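Split-soret cytochrome C (Desulfovibrio desulfuricans, PDB 1H21) carries two c-type hemes and a probable [2Fe-2S] cluster per subunit of a homodimer and may transfer electrons in sulfate reduction. Local coordinates at residues V109-R114 with S198-Q203; R114-T119 with D143-H148; A204-C209 with M227-C232. All coordinates share one frame; numbering follows the deposited sequence.

How the contacts relate
Contacts 1 and 2 follow each other along helix 102-118 and share R114; contact 2 is nested inside the chain loop that contact 1 closes. Contact 3 comes later in the sequence and belongs to the heme-binding part, about 13 Å from contact 1 and about 12 Å from contact 2, centre to centre. E117 ties the three together: its OE1 probably accepts a hydrogen bond from Q203 NE2 at 3.0 Å, and its OE2 one from D228 N at 3.1 Å. The three contacts all touch the second subunit. Contact 2 leads to a heme through H148, whereas contact 3 carries the thioether links of another heme.

Contact 1: V109-R114 with S198-Q203; sequences VNELFR and STFPMQ
With CG anti to the carbonyl carbon (chi1 -70°) and its chain extended from CG to NE, R114 reaches from helix 102-118 to the loop 198-203, while E111 has CG anti to its backbone N (chi1 158°), and a bend at chi2 brings the carboxylate to T199. The contact is a helix-to-loop packing in which the irregular connection between helices 165-192 and 204-213 is held by two charged side chains one helical turn apart. NH1 of R114 donates to F200 O at 2.9 Å; the oxygen lies at the guanidinium edge, near its plane. This carbonyl also accepts from S198 OG, at 3.2 Å, and is thus gripped twice. M202 CA sits 3.6 Å above the centre of the guanidinium and N110 CB covers the opposite face, sandwiching the flat group. Nearer the backbone, R114 CB meets F200 CB at 3.8 Å. E111 OE2 forms a salt bridge with K181 of helix 165-192, while W82 of the second subunit packs against R114 and hydrogen-bonds to N110. E111 OE1 receives T199 N at 2.8 Å in a nearly straight bond (171°), the donor lying above the carboxylate plane, and T199 OG1 adds a weak bond to the same oxygen.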
loop_
_atom_site.group_PDB
_atom_site.type_symbol
_atom_site.label_atom_id
_atom_site.label_comp_id
_atom_site.label_asym_id
_atom_site.label_seq_id
_atom_site.Cartn_x
_atom_site.Cartn_y
_atom_site.Cartn_z
ATOM N N VAL A 109 -7.276 -12.013 1.113
ATOM C CA VAL A 109 -6.000 -11.311 1.093
ATOM C C VAL A 109 -4.960 -12.116 1.889
ATOM O O VAL A 109 -3.772 -12.118 1.548
ATOM C CB VAL A 109 -6.153 -9.893 1.698
ATOM C CG1 VAL A 109 -4.796 -9.213 1.890
ATOM C CG2 VAL A 109 -7.050 -9.070 0.805
ATOM N N ASN A 110 -5.404 -12.817 2.930
ATOM C CA ASN A 110 -4.485 -13.616 3.727
ATOM C C ASN A 110 -3.853 -14.694 2.865
ATOM O O ASN A 110 -2.653 -14.960 2.971
ATOM C CB ASN A 110 -5.192 -14.268 4.916
ATOM C CG ASN A 110 -5.412 -13.305 6.069
ATOM O OD1 ASN A 110 -4.888 -12.191 6.080
ATOM N ND2 ASN A 110 -6.186 -13.734 7.056
ATOM N N GLU A 111 -4.662 -15.311 2.008
ATOM C CA GLU A 111 -4.160 -16.354 1.125
ATOM C C GLU A 111 -3.228 -15.756 0.071
ATOM O O GLU A 111 -2.130 -16.270 -0.174
ATOM C CB GLU A 111 -5.317 -17.111 0.450
ATOM C CG GLU A 111 -4.899 -17.816 -0.831
ATOM C CD GLU A 111 -5.587 -19.133 -1.062
ATOM O OE1 GLU A 111 -6.319 -19.609 -0.170
ATOM O OE2 GLU A 111 -5.369 -19.706 -2.156
ATOM N N LEU A 112 -3.668 -14.673 -0.558
ATOM C CA LEU A 112 -2.865 -14.004 -1.568
ATOM C C LEU A 112 -1.509 -13.571 -0.995
ATOM O O LEU A 112 -0.468 -13.892 -1.570
ATOM C CB LEU A 112 -3.634 -12.803 -2.111
ATOM C CG LEU A 112 -2.936 -11.989 -3.182
ATOM C CD1 LEU A 112 -2.575 -12.896 -4.361
ATOM C CD2 LEU A 112 -3.861 -10.840 -3.588
ATOM N N PHE A 113 -1.525 -12.909 0.164
ATOM C CA PHE A 113 -0.306 -12.429 0.823
ATOM C C PHE A 113 0.615 -13.528 1.402
ATOM O O PHE A 113 1.826 -13.468 1.202
ATOM C CB PHE A 113 -0.646 -11.378 1.889
ATOM C CG PHE A 113 -1.046 -10.031 1.327
ATOM C CD1 PHE A 113 -1.411 -9.888 -0.014
ATOM C CD2 PHE A 113 -1.072 -8.911 2.141
ATOM C CE1 PHE A 113 -1.793 -8.654 -0.532
ATOM C CE2 PHE A 113 -1.453 -7.669 1.632
ATOM C CZ PHE A 113 -1.815 -7.545 0.292
ATOM N N ARG A 114 0.062 -14.514 2.117
ATOM C CA ARG A 114 0.863 -15.617 2.682
ATOM C C ARG A 114 1.489 -16.438 1.549
ATOM O O ARG A 114 2.635 -16.888 1.639
ATOM C CB ARG A 114 -0.004 -16.514 3.555
ATOM C CG ARG A 114 -0.425 -15.859 4.841
ATOM C CD ARG A 114 -1.415 -16.675 5.632
ATOM N NE ARG A 114 -1.941 -15.895 6.752
ATOM C CZ ARG A 114 -3.031 -16.194 7.461
ATOM N NH1 ARG A 114 -3.756 -17.277 7.189
ATOM N NH2 ARG A 114 -3.379 -15.407 8.471
ATOM N N SER A 198 -9.054 -19.525 3.695
ATOM C CA SER A 198 -7.717 -19.429 3.149
ATOM C C SER A 198 -7.050 -20.814 3.213
ATOM O O SER A 198 -7.180 -21.540 4.202
ATOM C CB SER A 198 -6.899 -18.414 3.962
ATOM O OG SER A 198 -5.548 -18.357 3.510
ATOM N N THR A 199 -6.328 -21.177 2.161
ATOM C CA THR A 199 -5.636 -22.462 2.115
ATOM C C THR A 199 -4.238 -22.351 2.740
ATOM O O THR A 199 -3.528 -23.349 2.877
ATOM C CB THR A 199 -5.505 -22.953 0.682
ATOM O OG1 THR A 199 -4.741 -22.001 -0.059
ATOM C CG2 THR A 199 -6.864 -23.083 0.047
ATOM N N PHE A 200 -3.806 -21.128 3.034
ATOM C CA PHE A 200 -2.514 -20.913 3.664
ATOM C C PHE A 200 -2.719 -20.557 5.128
ATOM O O PHE A 200 -3.265 -19.499 5.462
ATOM C CB PHE A 200 -1.755 -19.800 2.979
ATOM C CG PHE A 200 -1.025 -20.230 1.755
ATOM C CD1 PHE A 200 -1.694 -20.396 0.560
ATOM C CD2 PHE A 200 0.350 -20.414 1.783
ATOM C CE1 PHE A 200 -1.005 -20.731 -0.599
ATOM C CE2 PHE A 200 1.047 -20.749 0.628
ATOM C CZ PHE A 200 0.364 -20.906 -0.565
ATOM N N PRO A 201 -2.288 -21.444 6.027
ATOM C CA PRO A 201 -2.428 -21.223 7.469
ATOM C C PRO A 201 -1.649 -19.990 7.950
ATOM O O PRO A 201 -0.824 -19.425 7.211
ATOM C CB PRO A 201 -1.864 -22.518 8.055
ATOM C CG PRO A 201 -0.824 -22.933 7.027
ATOM C CD PRO A 201 -1.527 -22.677 5.737
ATOM N N MET A 202 -1.927 -19.550 9.172
ATOM C CA MET A 202 -1.207 -18.403 9.703
ATOM C C MET A 202 0.292 -18.741 9.791
ATOM O O MET A 202 0.664 -19.918 9.967
ATOM C CB MET A 202 -1.754 -18.015 11.084
ATOM C CG MET A 202 -0.990 -16.892 11.763
ATOM S SD MET A 202 -1.844 -16.163 13.135
ATOM C CE MET A 202 -2.977 -15.076 12.227
ATOM N N GLN A 203 1.133 -17.711 9.654
ATOM C CA GLN A 203 2.576 -17.880 9.731
ATOM C C GLN A 203 2.979 -18.288 11.146
ATOM O O GLN A 203 2.358 -17.878 12.129
ATOM C CB GLN A 203 3.318 -16.593 9.331
ATOM C CG GLN A 203 2.992 -16.051 7.962
ATOM C CD GLN A 203 2.016 -14.903 8.041
ATOM O OE1 GLN A 203 1.022 -14.971 8.735
ATOM N NE2 GLN A 203 2.283 -13.851 7.323
#

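Contact 2: R114-T119 with D143-H148; sequences RWYEVT and DSVLCH. With HEC (heme c), chain H.
This is a buried packing of the C-terminal end of helix 102-118, through Y116 and E117, against the loop that leads into helix 147-158. A single direct hydrogen bond joins the backbones, from D143 N to E117 O at 2.8 Å. A water makes a second connection: it donates to E117 OE2 at 2.7 Å and accepts from V145 N, bridging the carboxylate to the loop backbone. The same carboxylate also binds Q203 and the backbone N of D228. Y116 has CG anti to its backbone N (chi1 -175°), and its ring meets the loop by an edge: CE2 lies 3.1 Å from S144 O, near the ring plane. The hydroxyl of Y116 is hydrogen-bonded to S150 OG. Beside it, V145 CG2 packs on E117 CG at 4.2 Å. The loop enters the helix through an ST turn, in which S144 OG accepts from L146 N at 3.0 Å, and L146 takes the N-cap position. C147, a probable cluster ligand, and H148 follow in the first turn. H148 NE2 binds the heme iron at 2.0 Å, and H233 of the second subunit is the other axial ligand. H148 ND1 is hydrogen-bonded to K224 O of that subunit.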
loop_
_atom_site.group_PDB
_atom_site.type_symbol
_atom_site.label_atom_id
_atom_site.label_comp_id
_atom_site.label_asym_id
_atom_site.label_seq_id
_atom_site.Cartn_x
_atom_site.Cartn_y
_atom_site.Cartn_z
ATOM N N ARG A 114 0.062 -14.514 2.117
ATOM C CA ARG A 114 0.863 -15.617 2.682
ATOM C C ARG A 114 1.489 -16.438 1.549
ATOM O O ARG A 114 2.635 -16.888 1.639
ATOM C CB ARG A 114 -0.004 -16.514 3.555
ATOM C CG ARG A 114 -0.425 -15.859 4.841
ATOM C CD ARG A 114 -1.415 -16.675 5.632
ATOM N NE ARG A 114 -1.941 -15.895 6.752
ATOM C CZ ARG A 114 -3.031 -16.194 7.461
ATOM N NH1 ARG A 114 -3.756 -17.277 7.189
ATOM N NH2 ARG A 114 -3.379 -15.407 8.471
ATOM N N TRP A 115 0.745 -16.579 0.457
ATOM C CA TRP A 115 1.217 -17.321 -0.691
ATOM C C TRP A 115 2.451 -16.624 -1.231
ATOM O O TRP A 115 3.481 -17.268 -1.474
ATOM C CB TRP A 115 0.114 -17.381 -1.754
ATOM C CG TRP A 115 0.597 -17.737 -3.139
ATOM C CD1 TRP A 115 0.876 -18.988 -3.622
ATOM C CD2 TRP A 115 0.889 -16.819 -4.205
ATOM N NE1 TRP A 115 1.328 -18.899 -4.925
ATOM C CE2 TRP A 115 1.346 -17.580 -5.303
ATOM C CE3 TRP A 115 0.812 -15.427 -4.330
ATOM C CZ2 TRP A 115 1.725 -16.997 -6.508
ATOM C CZ3 TRP A 115 1.190 -14.850 -5.527
ATOM C CH2 TRP A 115 1.641 -15.634 -6.604
ATOM N N TYR A 116 2.340 -15.303 -1.394
ATOM C CA TYR A 116 3.433 -14.487 -1.913
ATOM C C TYR A 116 4.708 -14.603 -1.079
ATOM O O TYR A 116 5.797 -14.775 -1.636
ATOM C CB TYR A 116 3.029 -13.014 -2.041
ATOM C CG TYR A 116 4.093 -12.170 -2.696
ATOM C CD1 TYR A 116 4.155 -12.042 -4.080
ATOM C CD2 TYR A 116 5.062 -11.524 -1.934
ATOM C CE1 TYR A 116 5.158 -11.297 -4.687
ATOM C CE2 TYR A 116 6.064 -10.775 -2.526
ATOM C CZ TYR A 116 6.109 -10.667 -3.903
ATOM O OH TYR A 116 7.117 -9.941 -4.508
ATOM N N GLU A 117 4.576 -14.530 0.242
ATOM C CA GLU A 117 5.745 -14.631 1.113
ATOM C C GLU A 117 6.553 -15.936 0.948
ATOM O O GLU A 117 7.788 -15.911 0.973
ATOM C CB GLU A 117 5.335 -14.521 2.579
ATOM C CG GLU A 117 4.695 -13.209 3.033
ATOM C CD GLU A 117 4.389 -13.230 4.534
ATOM O OE1 GLU A 117 4.186 -14.334 5.097
ATOM O OE2 GLU A 117 4.381 -12.154 5.168
ATOM N N VAL A 118 5.864 -17.066 0.786
ATOM C CA VAL A 118 6.545 -18.355 0.693
ATOM C C VAL A 118 6.854 -18.951 -0.670
ATOM O O VAL A 118 7.802 -19.729 -0.791
ATOM C CB VAL A 118 5.827 -19.435 1.523
ATOM C CG1 VAL A 118 5.791 -19.024 2.968
ATOM C CG2 VAL A 118 4.411 -19.676 0.999
ATOM N N THR A 119 6.056 -18.631 -1.680
ATOM C CA THR A 119 6.266 -19.181 -3.012
ATOM C C THR A 119 7.515 -18.628 -3.690
ATOM O O THR A 119 7.832 -17.446 -3.564
ATOM C CB THR A 119 5.007 -18.950 -3.900
ATOM O OG1 THR A 119 3.889 -19.617 -3.306
ATOM C CG2 THR A 119 5.194 -19.494 -5.302
ATOM N N ASP A 143 9.516 -13.734 1.545
ATOM C CA ASP A 143 9.130 -13.794 2.956
ATOM C C ASP A 143 8.663 -12.390 3.371
ATOM O O ASP A 143 8.640 -12.028 4.545
ATOM C CB ASP A 143 10.279 -14.293 3.841
ATOM C CG ASP A 143 9.850 -14.537 5.311
ATOM O OD1 ASP A 143 8.658 -14.818 5.589
ATOM O OD2 ASP A 143 10.731 -14.468 6.198
ATOM N N SER A 144 8.286 -11.598 2.369
ATOM C CA SER A 144 7.820 -10.240 2.587
ATOM C C SER A 144 6.942 -9.773 1.451
ATOM O O SER A 144 7.225 -9.984 0.279
ATOM C CB SER A 144 8.986 -9.248 2.766
ATOM O OG SER A 144 8.540 -7.892 2.930
ATOM N N VAL A 145 5.879 -9.102 1.850
ATOM C CA VAL A 145 4.882 -8.530 0.984
ATOM C C VAL A 145 5.345 -7.110 0.598
ATOM O O VAL A 145 4.818 -6.491 -0.337
ATOM C CB VAL A 145 3.567 -8.570 1.783
ATOM C CG1 VAL A 145 2.740 -7.364 1.561
ATOM C CG2 VAL A 145 2.808 -9.845 1.453
ATOM N N LEU A 146 6.410 -6.659 1.259
ATOM C CA LEU A 146 6.980 -5.340 1.042
ATOM C C LEU A 146 7.979 -5.347 -0.095
ATOM O O LEU A 146 8.892 -6.159 -0.098
ATOM C CB LEU A 146 7.655 -4.857 2.325
ATOM C CG LEU A 146 6.726 -4.631 3.522
ATOM C CD1 LEU A 146 7.516 -4.091 4.699
ATOM C CD2 LEU A 146 5.586 -3.675 3.121
ATOM N N CYS A 147 7.788 -4.441 -1.051
ATOM C CA CYS A 147 8.641 -4.263 -2.229
ATOM C C CYS A 147 10.135 -4.080 -1.923
ATOM O O CYS A 147 10.993 -4.626 -2.617
ATOM C CB CYS A 147 8.158 -3.032 -2.984
ATOM S SG CYS A 147 8.029 -3.192 -4.732
ATOM N N HIS A 148 10.454 -3.274 -0.911
ATOM C CA HIS A 148 11.850 -3.048 -0.556
ATOM C C HIS A 148 12.543 -4.344 -0.231
ATOM O O HIS A 148 13.636 -4.596 -0.729
ATOM C CB HIS A 148 12.036 -2.126 0.652
ATOM C CG HIS A 148 13.456 -2.099 1.146
ATOM N ND1 HIS A 148 14.503 -1.544 0.449
ATOM C CD2 HIS A 148 14.017 -2.685 2.234
ATOM C CE1 HIS A 148 15.634 -1.817 1.108
ATOM N NE2 HIS A 148 15.400 -2.507 2.203
HETATM FE FE HEC H . 16.544 -2.465 3.821
HETATM C CHA HEC H . 17.307 -5.538 2.738
HETATM C CHB HEC H . 19.280 -1.171 2.153
HETATM C CHC HEC H . 15.392 0.685 4.387
HETATM C CHD HEC H . 14.372 -3.690 6.080
HETATM N NA HEC H . 18.002 -3.251 2.748
HETATM C C1A HEC H . 18.065 -4.531 2.257
HETATM C C2A HEC H . 19.117 -4.708 1.272
HETATM C C3A HEC H . 19.790 -3.483 1.220
HETATM C C4A HEC H . 19.080 -2.584 2.147
HETATM C CMA HEC H . 20.963 -3.078 0.325
HETATM C CAA HEC H . 19.461 -5.996 0.500
HETATM C CBA HEC H . 20.511 -6.876 1.180
HETATM C CGA HEC H . 19.957 -7.859 2.202
HETATM O O1A HEC H . 20.464 -7.912 3.343
HETATM O O2A HEC H . 19.039 -8.618 1.848
HETATM N NB HEC H . 17.238 -0.615 3.412
HETATM C C1B HEC H . 18.407 -0.252 2.746
HETATM C C2B HEC H . 18.495 1.210 2.550
HETATM C C3B HEC H . 17.313 1.711 3.071
HETATM C C4B HEC H . 16.582 0.579 3.642
HETATM C CMB HEC H . 19.668 2.023 1.943
HETATM C CAB HEC H . 16.905 3.056 3.072
HETATM C CBB HEC H . 16.761 3.791 1.817
HETATM N NC HEC H . 15.080 -1.720 4.931
HETATM C C1C HEC H . 14.700 -0.385 5.001
HETATM C C2C HEC H . 13.539 -0.250 5.864
HETATM C C3C HEC H . 13.196 -1.512 6.365
HETATM C C4C HEC H . 14.211 -2.375 5.790
HETATM C CMC HEC H . 12.895 1.108 6.227
HETATM C CAC HEC H . 12.228 -1.816 7.360
HETATM C CBC HEC H . 10.757 -1.643 7.238
HETATM N ND HEC H . 16.082 -4.233 4.357
HETATM C C1D HEC H . 15.255 -4.577 5.402
HETATM C C2D HEC H . 15.122 -6.012 5.468
HETATM C C3D HEC H . 15.837 -6.564 4.478
HETATM C C4D HEC H . 16.430 -5.430 3.777
HETATM C CMD HEC H . 14.271 -6.762 6.457
HETATM C CAD HEC H . 15.980 -8.070 4.197
HETATM C CBD HEC H . 17.196 -8.666 4.889
HETATM C CGD HEC H . 17.372 -10.149 4.588
HETATM O O1D HEC H . 17.828 -10.498 3.467
HETATM O O2D HEC H . 17.037 -10.967 5.482
HETATM O O HOH W 1 4.886 -9.554 4.460
#

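Contact 3: A204-C209 with M227-C232; sequences ASVSSC and MDCTPC. With HEC (heme c), chain F.
S205 OG is held between two groups of the loop 227-232: it accepts from C229 N at 3.2 Å, with an N-H...O angle of 144°, and donates to D228 OD1, although the 2.4 Å modelled there is too short to be taken literally. The loop carries the CxxCH heme-attachment motif of c-type cytochromes, here C229 and C232 followed by the axial ligand H233, and the contact packs it against helix 204-213, which carries the first such motif, C209 and C212 with H213. The hydroxyl of S205 lies between its own backbone N and carbonyl carbon (chi1 65°), a rotamer that directs OG to the start of the loop. D228 has CG anti to its backbone N (chi1 -173°), which sets the carboxylate carbon beside its own carbonyl carbon; OD1 faces the serine, while the other oxygen, OD2, accepts a weak bond from T230 OG1. OD2 also lies close to the carboxylate of D143, so the aspartate's proton affinity may be raised.

Beside the serine, V206 CG2 meets the carbonyl oxygen M227 O at 3.6 Å and makes an apolar contact with C229 SG at 4.3 Å. The sulfurs of C209 and C229 are also 4.3 Å apart, although each is committed to a different heme. This brings the two attachment sites of one chain side by side and is consistent with the stacked hemes of this protein. C209 CB also touches the methyl CMB of the heme held by C229, at 3.5 Å. F243 of the second subunit packs on S205 and T230. The thioethers complete the link: C229 SG is bonded to heme CAB, and C232 SG to heme CAC at 1.8 Å.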
loop_
_atom_site.group_PDB
_atom_site.type_symbol
_atom_site.label_atom_id
_atom_site.label_comp_id
_atom_site.label_asym_id
_atom_site.label_seq_id
_atom_site.Cartn_x
_atom_site.Cartn_y
_atom_site.Cartn_z
ATOM N N ALA A 204 4.049 -19.065 11.238
ATOM C CA ALA A 204 4.554 -19.552 12.513
ATOM C C ALA A 204 4.879 -18.440 13.480
ATOM O O ALA A 204 4.371 -18.407 14.600
ATOM C CB ALA A 204 5.787 -20.406 12.285
ATOM N N SER A 205 5.743 -17.529 13.045
ATOM C CA SER A 205 6.154 -16.408 13.888
ATOM C C SER A 205 4.960 -15.549 14.303
ATOM O O SER A 205 4.821 -15.209 15.484
ATOM C CB SER A 205 7.208 -15.566 13.171
ATOM O OG SER A 205 6.653 -14.966 12.026
ATOM N N VAL A 206 4.071 -15.254 13.351
ATOM C CA VAL A 206 2.889 -14.445 13.634
ATOM C C VAL A 206 2.062 -15.053 14.759
ATOM O O VAL A 206 1.659 -14.355 15.696
ATOM C CB VAL A 206 2.018 -14.269 12.390
ATOM C CG1 VAL A 206 0.850 -13.359 12.705
ATOM C CG2 VAL A 206 2.841 -13.699 11.255
ATOM N N SER A 207 1.841 -16.358 14.680
ATOM C CA SER A 207 1.077 -17.042 15.703
ATOM C C SER A 207 1.760 -17.045 17.058
ATOM O O SER A 207 1.131 -16.686 18.049
ATOM C CB SER A 207 0.757 -18.472 15.284
ATOM O OG SER A 207 0.068 -18.481 14.047
ATOM N N SER A 208 3.046 -17.394 17.118
ATOM C CA SER A 208 3.739 -17.452 18.414
ATOM C C SER A 208 4.022 -16.094 19.047
ATOM O O SER A 208 3.804 -15.900 20.236
ATOM C CB SER A 208 5.012 -18.319 18.344
ATOM O OG SER A 208 5.955 -17.825 17.415
ATOM N N CYS A 209 4.537 -15.160 18.259
ATOM C CA CYS A 209 4.808 -13.823 18.774
ATOM C C CYS A 209 3.452 -13.213 19.118
ATOM O O CYS A 209 3.302 -12.571 20.164
ATOM C CB CYS A 209 5.495 -12.965 17.711
ATOM S SG CYS A 209 7.035 -13.635 17.039
ATOM N N MET A 227 2.379 -9.418 8.979
ATOM C CA MET A 227 3.439 -9.749 8.049
ATOM C C MET A 227 4.309 -10.726 8.845
ATOM O O MET A 227 4.318 -10.678 10.085
ATOM C CB MET A 227 4.284 -8.518 7.743
ATOM C CG MET A 227 3.719 -7.605 6.712
ATOM S SD MET A 227 4.851 -6.288 6.441
ATOM C CE MET A 227 4.497 -5.313 7.995
ATOM N N ASP A 228 5.014 -11.620 8.160
ATOM C CA ASP A 228 5.872 -12.542 8.879
ATOM C C ASP A 228 6.928 -11.724 9.613
ATOM O O ASP A 228 7.571 -10.841 9.024
ATOM C CB ASP A 228 6.528 -13.539 7.946
ATOM C CG ASP A 228 7.282 -14.579 8.706
ATOM O OD1 ASP A 228 6.688 -15.175 9.619
ATOM O OD2 ASP A 228 8.480 -14.761 8.462
ATOM N N CYS A 229 7.087 -11.997 10.901
ATOM C CA CYS A 229 8.019 -11.248 11.733
ATOM C C CYS A 229 9.503 -11.544 11.543
ATOM O O CYS A 229 10.344 -10.707 11.861
ATOM C CB CYS A 229 7.659 -11.466 13.185
ATOM S SG CYS A 229 5.898 -11.616 13.426
ATOM N N THR A 230 9.817 -12.690 10.950
ATOM C CA THR A 230 11.184 -13.142 10.769
ATOM C C THR A 230 12.237 -12.193 10.163
ATOM O O THR A 230 13.313 -11.976 10.747
ATOM C CB THR A 230 11.187 -14.492 9.976
ATOM O OG1 THR A 230 10.389 -15.461 10.677
ATOM C CG2 THR A 230 12.620 -15.036 9.800
ATOM N N PRO A 231 11.933 -11.578 9.012
ATOM C CA PRO A 231 12.920 -10.684 8.382
ATOM C C PRO A 231 13.491 -9.550 9.218
ATOM O O PRO A 231 14.701 -9.279 9.200
ATOM C CB PRO A 231 12.162 -10.136 7.173
ATOM C CG PRO A 231 11.171 -11.239 6.861
ATOM C CD PRO A 231 10.686 -11.635 8.227
ATOM N N CYS A 232 12.610 -8.914 9.977
ATOM C CA CYS A 232 12.972 -7.758 10.770
ATOM C C CYS A 232 13.321 -7.995 12.221
ATOM O O CYS A 232 14.068 -7.211 12.801
ATOM C CB CYS A 232 11.825 -6.758 10.690
ATOM S SG CYS A 232 11.367 -6.314 8.996
HETATM FE FE HEC F . 7.691 -5.331 14.262
HETATM C CHA HEC F . 8.156 -2.563 16.192
HETATM C CHB HEC F . 6.415 -7.008 16.859
HETATM C CHC HEC F . 6.695 -7.658 12.170
HETATM C CHD HEC F . 9.794 -4.033 11.896
HETATM N NA HEC F . 7.272 -4.860 16.092
HETATM C C1A HEC F . 7.437 -3.641 16.730
HETATM C C2A HEC F . 6.902 -3.685 18.099
HETATM C C3A HEC F . 6.458 -4.941 18.263
HETATM C C4A HEC F . 6.718 -5.662 17.047
HETATM C CMA HEC F . 5.853 -5.496 19.550
HETATM C CAA HEC F . 6.919 -2.624 19.228
HETATM C CBA HEC F . 8.177 -2.482 20.111
HETATM C CGA HEC F . 9.273 -1.645 19.484
HETATM O O1A HEC F . 10.428 -2.119 19.466
HETATM O O2A HEC F . 8.979 -0.523 19.021
HETATM N NB HEC F . 6.758 -6.986 14.483
HETATM C C1B HEC F . 6.423 -7.619 15.640
HETATM C C2B HEC F . 5.760 -8.840 15.414
HETATM C C3B HEC F . 5.631 -8.988 14.049
HETATM C C4B HEC F . 6.306 -7.802 13.494
HETATM C CMB HEC F . 5.254 -9.698 16.555
HETATM C CAB HEC F . 5.033 -10.027 13.298
HETATM C CBB HEC F . 3.621 -10.152 13.062
HETATM N NC HEC F . 8.085 -5.748 12.410
HETATM C C1C HEC F . 7.570 -6.760 11.668
HETATM C C2C HEC F . 8.143 -6.763 10.352
HETATM C C3C HEC F . 9.042 -5.724 10.294
HETATM C C4C HEC F . 8.998 -5.117 11.561
HETATM C CMC HEC F . 7.812 -7.745 9.213
HETATM C CAC HEC F . 9.846 -5.296 9.248
HETATM C CBC HEC F . 9.286 -4.751 8.015
HETATM N ND HEC F . 8.763 -3.676 14.081
HETATM C C1D HEC F . 9.700 -3.353 13.094
HETATM C C2D HEC F . 10.438 -2.116 13.436
HETATM C C3D HEC F . 9.873 -1.632 14.581
HETATM C C4D HEC F . 8.831 -2.601 14.984
HETATM C CMD HEC F . 11.613 -1.516 12.710
HETATM C CAD HEC F . 10.198 -0.313 15.295
HETATM C CBD HEC F . 11.136 -0.450 16.494
HETATM C CGD HEC F . 11.377 0.872 17.178
HETATM O O1D HEC F . 10.557 1.222 18.034
HETATM O O2D HEC F . 12.339 1.593 16.834
#